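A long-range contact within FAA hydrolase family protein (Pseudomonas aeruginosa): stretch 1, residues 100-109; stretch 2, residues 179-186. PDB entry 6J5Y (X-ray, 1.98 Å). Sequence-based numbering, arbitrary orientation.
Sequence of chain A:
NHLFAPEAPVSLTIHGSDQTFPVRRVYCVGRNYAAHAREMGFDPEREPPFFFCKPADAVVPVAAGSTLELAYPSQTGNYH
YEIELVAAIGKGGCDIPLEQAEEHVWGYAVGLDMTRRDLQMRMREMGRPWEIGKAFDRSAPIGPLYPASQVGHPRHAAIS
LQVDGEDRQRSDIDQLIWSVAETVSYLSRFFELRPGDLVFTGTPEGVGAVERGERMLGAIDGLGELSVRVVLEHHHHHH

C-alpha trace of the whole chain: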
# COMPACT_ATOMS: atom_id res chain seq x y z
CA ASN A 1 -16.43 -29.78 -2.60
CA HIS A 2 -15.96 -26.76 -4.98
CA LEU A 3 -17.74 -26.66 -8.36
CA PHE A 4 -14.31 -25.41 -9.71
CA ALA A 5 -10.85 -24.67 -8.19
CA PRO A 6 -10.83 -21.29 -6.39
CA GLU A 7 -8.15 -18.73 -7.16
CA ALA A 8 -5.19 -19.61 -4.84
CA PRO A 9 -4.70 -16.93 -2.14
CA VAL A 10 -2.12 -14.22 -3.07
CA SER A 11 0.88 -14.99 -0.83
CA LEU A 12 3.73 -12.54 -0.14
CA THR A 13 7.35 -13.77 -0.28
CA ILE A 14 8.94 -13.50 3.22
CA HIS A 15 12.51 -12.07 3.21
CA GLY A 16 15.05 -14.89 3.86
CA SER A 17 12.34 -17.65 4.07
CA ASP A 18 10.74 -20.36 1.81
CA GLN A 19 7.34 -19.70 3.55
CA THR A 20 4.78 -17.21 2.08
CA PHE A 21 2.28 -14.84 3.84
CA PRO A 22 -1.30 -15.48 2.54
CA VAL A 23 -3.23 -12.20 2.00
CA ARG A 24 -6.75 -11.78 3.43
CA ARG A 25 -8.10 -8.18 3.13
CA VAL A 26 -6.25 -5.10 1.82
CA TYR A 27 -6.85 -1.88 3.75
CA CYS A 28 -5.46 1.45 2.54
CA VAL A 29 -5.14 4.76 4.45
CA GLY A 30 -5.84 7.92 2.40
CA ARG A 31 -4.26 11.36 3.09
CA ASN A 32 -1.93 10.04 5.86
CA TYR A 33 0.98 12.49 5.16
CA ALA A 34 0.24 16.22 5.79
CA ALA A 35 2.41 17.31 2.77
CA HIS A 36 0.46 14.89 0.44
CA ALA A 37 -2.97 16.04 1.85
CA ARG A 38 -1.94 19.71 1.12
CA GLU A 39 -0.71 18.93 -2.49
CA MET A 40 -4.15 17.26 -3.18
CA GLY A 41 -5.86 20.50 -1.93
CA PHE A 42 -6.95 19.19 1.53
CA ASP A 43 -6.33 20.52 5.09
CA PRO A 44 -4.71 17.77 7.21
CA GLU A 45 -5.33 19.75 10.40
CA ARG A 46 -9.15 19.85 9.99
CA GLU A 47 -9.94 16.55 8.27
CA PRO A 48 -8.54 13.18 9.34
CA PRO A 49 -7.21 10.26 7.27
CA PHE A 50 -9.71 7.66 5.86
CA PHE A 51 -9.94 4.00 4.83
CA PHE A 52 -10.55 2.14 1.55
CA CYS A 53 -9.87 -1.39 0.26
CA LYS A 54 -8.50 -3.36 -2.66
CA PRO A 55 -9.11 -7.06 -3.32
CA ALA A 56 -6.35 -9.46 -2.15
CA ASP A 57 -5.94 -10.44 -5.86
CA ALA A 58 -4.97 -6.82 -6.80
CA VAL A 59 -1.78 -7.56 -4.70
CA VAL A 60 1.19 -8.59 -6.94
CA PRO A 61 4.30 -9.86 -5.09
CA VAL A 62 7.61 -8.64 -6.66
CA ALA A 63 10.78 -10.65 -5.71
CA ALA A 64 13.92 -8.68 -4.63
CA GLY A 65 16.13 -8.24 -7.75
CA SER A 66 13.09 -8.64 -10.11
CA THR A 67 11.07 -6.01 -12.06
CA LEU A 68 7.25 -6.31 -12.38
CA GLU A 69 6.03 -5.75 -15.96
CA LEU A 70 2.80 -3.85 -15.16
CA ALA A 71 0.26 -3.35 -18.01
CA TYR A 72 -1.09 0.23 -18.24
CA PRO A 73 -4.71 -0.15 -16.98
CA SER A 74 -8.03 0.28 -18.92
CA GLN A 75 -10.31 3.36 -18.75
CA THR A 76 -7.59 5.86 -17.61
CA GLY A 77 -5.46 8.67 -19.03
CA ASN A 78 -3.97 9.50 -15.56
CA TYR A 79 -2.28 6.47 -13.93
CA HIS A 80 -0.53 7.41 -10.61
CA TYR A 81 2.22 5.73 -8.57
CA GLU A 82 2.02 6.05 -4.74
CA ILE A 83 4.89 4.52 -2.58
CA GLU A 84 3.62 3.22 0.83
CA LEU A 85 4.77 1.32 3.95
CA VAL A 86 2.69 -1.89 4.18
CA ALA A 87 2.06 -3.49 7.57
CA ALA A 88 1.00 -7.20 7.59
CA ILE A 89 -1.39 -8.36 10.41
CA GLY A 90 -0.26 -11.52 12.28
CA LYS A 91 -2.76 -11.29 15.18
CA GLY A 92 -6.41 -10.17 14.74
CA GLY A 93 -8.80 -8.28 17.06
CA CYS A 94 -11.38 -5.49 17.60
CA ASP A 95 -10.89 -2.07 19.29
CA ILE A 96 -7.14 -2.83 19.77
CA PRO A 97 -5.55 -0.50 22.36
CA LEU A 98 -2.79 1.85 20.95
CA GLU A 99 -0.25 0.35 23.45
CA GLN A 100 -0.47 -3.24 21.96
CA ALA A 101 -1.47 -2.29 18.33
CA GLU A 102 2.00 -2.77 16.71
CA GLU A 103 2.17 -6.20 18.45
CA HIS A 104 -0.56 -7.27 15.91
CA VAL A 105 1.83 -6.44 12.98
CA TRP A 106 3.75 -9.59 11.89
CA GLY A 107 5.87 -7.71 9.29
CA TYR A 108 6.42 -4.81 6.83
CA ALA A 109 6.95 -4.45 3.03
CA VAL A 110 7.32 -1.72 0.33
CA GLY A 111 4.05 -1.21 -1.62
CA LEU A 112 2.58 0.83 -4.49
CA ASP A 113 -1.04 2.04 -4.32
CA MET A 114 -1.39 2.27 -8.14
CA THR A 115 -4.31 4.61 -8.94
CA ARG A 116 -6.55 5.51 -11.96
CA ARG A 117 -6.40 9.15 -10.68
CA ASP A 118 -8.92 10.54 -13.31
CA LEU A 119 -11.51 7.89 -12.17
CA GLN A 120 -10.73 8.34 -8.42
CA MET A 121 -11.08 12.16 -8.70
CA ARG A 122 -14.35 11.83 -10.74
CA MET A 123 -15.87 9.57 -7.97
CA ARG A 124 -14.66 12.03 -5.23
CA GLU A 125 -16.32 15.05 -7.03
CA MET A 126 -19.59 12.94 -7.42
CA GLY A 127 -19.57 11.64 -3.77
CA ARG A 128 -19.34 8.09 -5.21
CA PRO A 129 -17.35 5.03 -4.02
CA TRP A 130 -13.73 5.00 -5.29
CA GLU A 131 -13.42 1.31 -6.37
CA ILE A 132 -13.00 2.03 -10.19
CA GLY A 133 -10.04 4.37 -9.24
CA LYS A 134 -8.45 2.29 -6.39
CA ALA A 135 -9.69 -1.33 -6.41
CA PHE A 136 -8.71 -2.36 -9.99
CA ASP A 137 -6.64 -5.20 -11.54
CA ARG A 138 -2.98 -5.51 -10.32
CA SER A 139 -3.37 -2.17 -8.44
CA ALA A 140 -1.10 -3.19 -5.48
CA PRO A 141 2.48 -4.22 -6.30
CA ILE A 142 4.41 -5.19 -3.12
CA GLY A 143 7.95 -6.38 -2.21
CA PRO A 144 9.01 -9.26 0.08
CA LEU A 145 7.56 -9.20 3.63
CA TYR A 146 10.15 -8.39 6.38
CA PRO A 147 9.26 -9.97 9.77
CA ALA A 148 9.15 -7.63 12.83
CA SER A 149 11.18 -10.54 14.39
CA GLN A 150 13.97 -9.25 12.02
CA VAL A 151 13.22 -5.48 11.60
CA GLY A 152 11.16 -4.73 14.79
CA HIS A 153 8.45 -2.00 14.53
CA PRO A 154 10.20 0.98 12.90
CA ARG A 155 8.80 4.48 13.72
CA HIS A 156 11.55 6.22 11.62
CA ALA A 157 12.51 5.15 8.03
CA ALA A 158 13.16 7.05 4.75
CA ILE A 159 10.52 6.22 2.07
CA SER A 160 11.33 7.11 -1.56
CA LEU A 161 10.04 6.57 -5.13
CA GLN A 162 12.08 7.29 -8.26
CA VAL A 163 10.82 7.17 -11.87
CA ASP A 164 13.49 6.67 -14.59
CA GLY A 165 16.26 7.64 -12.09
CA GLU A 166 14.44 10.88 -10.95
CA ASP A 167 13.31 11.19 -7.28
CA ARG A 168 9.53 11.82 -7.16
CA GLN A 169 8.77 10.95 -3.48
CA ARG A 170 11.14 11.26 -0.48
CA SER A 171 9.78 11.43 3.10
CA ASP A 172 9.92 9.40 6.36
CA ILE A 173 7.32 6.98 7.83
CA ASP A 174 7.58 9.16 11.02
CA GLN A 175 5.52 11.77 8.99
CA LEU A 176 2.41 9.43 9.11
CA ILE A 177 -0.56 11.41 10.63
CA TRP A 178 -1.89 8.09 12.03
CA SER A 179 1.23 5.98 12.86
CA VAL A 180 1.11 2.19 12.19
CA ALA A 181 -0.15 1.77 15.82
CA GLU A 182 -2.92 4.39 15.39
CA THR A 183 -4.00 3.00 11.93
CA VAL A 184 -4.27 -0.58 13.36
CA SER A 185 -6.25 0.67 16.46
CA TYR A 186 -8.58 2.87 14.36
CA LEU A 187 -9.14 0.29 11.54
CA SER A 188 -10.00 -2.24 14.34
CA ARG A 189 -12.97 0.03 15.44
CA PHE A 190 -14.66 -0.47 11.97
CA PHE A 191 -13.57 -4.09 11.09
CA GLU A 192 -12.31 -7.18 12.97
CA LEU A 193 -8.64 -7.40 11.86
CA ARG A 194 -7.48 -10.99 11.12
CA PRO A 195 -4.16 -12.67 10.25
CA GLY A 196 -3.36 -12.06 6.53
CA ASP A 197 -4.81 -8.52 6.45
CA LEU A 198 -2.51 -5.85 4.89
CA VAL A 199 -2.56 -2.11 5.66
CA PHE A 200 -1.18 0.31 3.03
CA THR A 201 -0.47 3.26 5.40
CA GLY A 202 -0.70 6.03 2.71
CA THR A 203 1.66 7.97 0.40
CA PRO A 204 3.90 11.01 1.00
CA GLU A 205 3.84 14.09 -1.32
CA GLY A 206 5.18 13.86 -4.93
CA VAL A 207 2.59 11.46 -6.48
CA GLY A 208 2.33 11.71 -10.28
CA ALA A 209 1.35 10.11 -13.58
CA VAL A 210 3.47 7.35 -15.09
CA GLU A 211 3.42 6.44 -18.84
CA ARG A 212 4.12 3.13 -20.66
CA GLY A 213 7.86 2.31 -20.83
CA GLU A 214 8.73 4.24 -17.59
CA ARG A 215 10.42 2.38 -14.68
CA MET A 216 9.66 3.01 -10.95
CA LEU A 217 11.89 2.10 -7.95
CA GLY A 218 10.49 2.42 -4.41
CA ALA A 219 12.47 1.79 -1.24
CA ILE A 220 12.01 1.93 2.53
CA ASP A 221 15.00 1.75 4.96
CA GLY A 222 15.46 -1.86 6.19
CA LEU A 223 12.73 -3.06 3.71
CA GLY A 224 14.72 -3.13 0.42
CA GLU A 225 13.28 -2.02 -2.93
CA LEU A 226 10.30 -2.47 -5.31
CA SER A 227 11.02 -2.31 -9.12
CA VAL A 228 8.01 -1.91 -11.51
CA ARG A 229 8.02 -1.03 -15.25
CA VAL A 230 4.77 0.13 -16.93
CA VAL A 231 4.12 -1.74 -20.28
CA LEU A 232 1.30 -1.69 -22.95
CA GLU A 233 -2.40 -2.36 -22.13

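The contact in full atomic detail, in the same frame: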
# COMPACT_ATOMS: atom_id res chain seq x y z
N GLN A 100 -0.81 -1.86 22.44
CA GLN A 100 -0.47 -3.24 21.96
C GLN A 100 -0.66 -3.35 20.44
O GLN A 100 -0.47 -4.47 19.92
CB GLN A 100 -1.31 -4.29 22.69
CG GLN A 100 -2.81 -4.14 22.48
CD GLN A 100 -3.58 -5.41 22.77
OE1 GLN A 100 -4.10 -5.63 23.88
NE2 GLN A 100 -3.66 -6.26 21.76
N ALA A 101 -1.02 -2.27 19.75
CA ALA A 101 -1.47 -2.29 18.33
C ALA A 101 -0.37 -2.84 17.42
O ALA A 101 -0.63 -3.73 16.61
CB ALA A 101 -1.89 -0.91 17.92
N GLU A 102 0.85 -2.33 17.55
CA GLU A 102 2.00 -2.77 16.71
C GLU A 102 2.33 -4.23 16.97
O GLU A 102 2.90 -4.86 16.07
CB GLU A 102 3.23 -1.94 17.00
CG GLU A 102 3.27 -0.68 16.17
CD GLU A 102 4.23 0.34 16.73
OE1 GLU A 102 4.94 0.95 15.93
OE2 GLU A 102 4.24 0.52 17.97
N GLU A 103 1.96 -4.77 18.13
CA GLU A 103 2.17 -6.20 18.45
C GLU A 103 1.33 -7.07 17.50
O GLU A 103 1.69 -8.27 17.32
CB GLU A 103 1.84 -6.51 19.91
CG GLU A 103 2.30 -7.89 20.34
CD GLU A 103 1.19 -8.89 20.61
OE1 GLU A 103 0.49 -8.74 21.64
OE2 GLU A 103 1.04 -9.85 19.81
N HIS A 104 0.30 -6.51 16.87
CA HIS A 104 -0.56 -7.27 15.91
C HIS A 104 0.10 -7.32 14.52
O HIS A 104 -0.39 -8.09 13.67
CB HIS A 104 -1.98 -6.67 15.85
CG HIS A 104 -2.70 -6.91 17.13
ND1 HIS A 104 -3.78 -7.77 17.23
CD2 HIS A 104 -2.42 -6.48 18.39
CE1 HIS A 104 -4.18 -7.82 18.50
NE2 HIS A 104 -3.35 -7.04 19.23
N VAL A 105 1.17 -6.55 14.31
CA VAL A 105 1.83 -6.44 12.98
C VAL A 105 2.95 -7.47 12.93
O VAL A 105 3.96 -7.28 13.62
CB VAL A 105 2.34 -5.03 12.70
CG1 VAL A 105 3.08 -4.94 11.38
CG2 VAL A 105 1.20 -4.02 12.73
N TRP A 106 2.77 -8.50 12.11
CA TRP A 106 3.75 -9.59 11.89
C TRP A 106 4.97 -9.09 11.10
O TRP A 106 6.05 -9.73 11.22
CB TRP A 106 3.10 -10.76 11.16
CG TRP A 106 3.95 -11.98 11.24
CD1 TRP A 106 3.98 -12.88 12.26
CD2 TRP A 106 4.93 -12.41 10.28
NE1 TRP A 106 4.91 -13.85 12.00
CE2 TRP A 106 5.52 -13.58 10.80
CE3 TRP A 106 5.38 -11.92 9.05
CZ2 TRP A 106 6.51 -14.28 10.12
CZ3 TRP A 106 6.36 -12.62 8.38
CH2 TRP A 106 6.91 -13.79 8.90
N GLY A 107 4.80 -8.10 10.23
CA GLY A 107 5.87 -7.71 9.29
C GLY A 107 5.52 -6.50 8.46
O GLY A 107 4.39 -5.97 8.61
N TYR A 108 6.47 -6.07 7.62
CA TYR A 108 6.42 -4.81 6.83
C TYR A 108 6.97 -5.08 5.42
O TYR A 108 7.77 -6.02 5.23
CB TYR A 108 7.19 -3.69 7.54
CG TYR A 108 6.69 -3.34 8.92
CD1 TYR A 108 7.11 -4.06 10.03
CD2 TYR A 108 5.84 -2.26 9.14
CE1 TYR A 108 6.68 -3.76 11.31
CE2 TYR A 108 5.40 -1.95 10.42
CZ TYR A 108 5.83 -2.69 11.51
OH TYR A 108 5.38 -2.44 12.79
N ALA A 109 6.47 -4.35 4.42
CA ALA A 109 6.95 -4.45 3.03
C ALA A 109 6.79 -3.09 2.34
O ALA A 109 6.08 -2.22 2.86
CB ALA A 109 6.21 -5.55 2.32
N SER A 179 0.14 6.98 12.81
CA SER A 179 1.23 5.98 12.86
C SER A 179 0.67 4.58 12.57
O SER A 179 -0.56 4.40 12.63
CB SER A 179 1.88 6.02 14.22
OG SER A 179 0.96 5.58 15.23
N VAL A 180 1.54 3.60 12.36
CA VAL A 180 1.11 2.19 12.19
C VAL A 180 0.18 1.83 13.34
O VAL A 180 -0.90 1.23 13.09
CB VAL A 180 2.32 1.24 12.10
CG1 VAL A 180 1.87 -0.21 12.21
CG2 VAL A 180 3.11 1.47 10.81
N ALA A 181 0.57 2.14 14.58
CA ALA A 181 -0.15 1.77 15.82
C ALA A 181 -1.55 2.39 15.83
O ALA A 181 -2.49 1.69 16.14
CB ALA A 181 0.64 2.22 17.03
N GLU A 182 -1.64 3.68 15.54
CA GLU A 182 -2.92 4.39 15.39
C GLU A 182 -3.79 3.78 14.28
O GLU A 182 -5.02 3.65 14.49
CB GLU A 182 -2.62 5.85 15.10
CG GLU A 182 -2.24 6.65 16.32
CD GLU A 182 -1.55 7.95 15.97
OE1 GLU A 182 -0.60 7.91 15.18
OE2 GLU A 182 -1.99 9.00 16.45
N THR A 183 -3.22 3.50 13.10
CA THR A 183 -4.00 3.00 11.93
C THR A 183 -4.57 1.63 12.29
O THR A 183 -5.73 1.35 11.96
CB THR A 183 -3.19 3.01 10.62
OG1 THR A 183 -2.12 2.07 10.69
CG2 THR A 183 -2.63 4.36 10.26
N VAL A 184 -3.79 0.77 12.94
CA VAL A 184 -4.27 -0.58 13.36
C VAL A 184 -5.39 -0.43 14.40
O VAL A 184 -6.42 -1.06 14.22
CB VAL A 184 -3.10 -1.43 13.88
CG1 VAL A 184 -3.55 -2.66 14.64
CG2 VAL A 184 -2.16 -1.78 12.74
N SER A 185 -5.20 0.37 15.45
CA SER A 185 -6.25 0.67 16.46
C SER A 185 -7.49 1.18 15.75
O SER A 185 -8.57 0.62 15.99
CB SER A 185 -5.82 1.67 17.52
OG SER A 185 -4.95 1.04 18.42
N TYR A 186 -7.36 2.19 14.90
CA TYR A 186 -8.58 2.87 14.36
C TYR A 186 -9.29 1.96 13.36
O TYR A 186 -10.51 1.84 13.42
CB TYR A 186 -8.25 4.28 13.87
CG TYR A 186 -7.67 5.18 14.93
CD1 TYR A 186 -7.82 4.91 16.28
CD2 TYR A 186 -6.96 6.32 14.59
CE1 TYR A 186 -7.28 5.73 17.26
CE2 TYR A 186 -6.44 7.17 15.55
CZ TYR A 186 -6.58 6.86 16.89
OH TYR A 186 -6.03 7.67 17.85
O HOH W 1 3.36 3.05 15.28

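The contact between the two stretches is almost entirely apolar: no direct hydrogen bond crosses it, and the 328 Å² of buried surface comes mainly from small and branched aliphatic side chains packed against one side of helix 180-186. Gln100, at the start of stretch 1, points away from the helix. Its NE2 instead makes a weak hydrogen bond to NE2 of His104 (2.7 Å), within its own stretch.

The backbones come nearest at Ala101, whose CA lies 5.0 Å from the CA of Ala181. Its methyl group points directly toward the helix, with Ala101 CB 3.2 Å from Ala181 O and 4.1 Å from Ala181 CB. The same CB also lies 4.1 Å from Val184 CG1 and 3.7 Å from Ser185 OG, so it sits over one turn of the helix. The approach to Ala181 O is so close that alanine suits the site well: its single methyl fits the narrow space between the two stretches. Ala181 O remains engaged in the helix, accepting from Ser185 N at 3.1 Å, while Ser185 OG is hydrogen-bonded elsewhere in the structure.

The CA-to-CB bond of Glu102 runs sideways to the helix, and its aliphatic portion packs there: Glu102 CG is 4.0 Å from Ala181 CB and 4.2 Å from Val180 CG1. Its carboxylate reaches the helix through a water, which donates a weak hydrogen bond to Glu102 OE1 (2.7 Å) and accepts one from Ala181 N (3.0 Å). Ala181 N lies in the first turn, where backbone amides lack partners from a preceding turn, so the water supplies an acceptor. The helix start is further secured by Ser179 at the N-cap, whose OG accepts from Glu182 N at 3.2 Å.

His104 contributes only marginally, its CB 4.5 Å from Val184 CG1, and its ND1 is bonded elsewhere in the structure.

At Val105 the strand begins, and its side chain, with chi1 in the t rotamer, points toward the helix. Val105 CG2 lies 3.9 Å from Val180 CG1 and 4.0 Å from Val184 CG2, bridging two valines spaced one helical turn apart. Both helical valines also point toward stretch 1 and adopt the t rotamer; their branched side chains offer methyls to several neighbours at once.

Beyond Val105 the strand draws out of reach at Trp106 and Gly107. Tyr108 returns to the contact because its long side chain, though it starts sideways, brings its ring nearer: Tyr108 CE2 is 4.1 Å from Val180 CG2, which meets the ring at its edge.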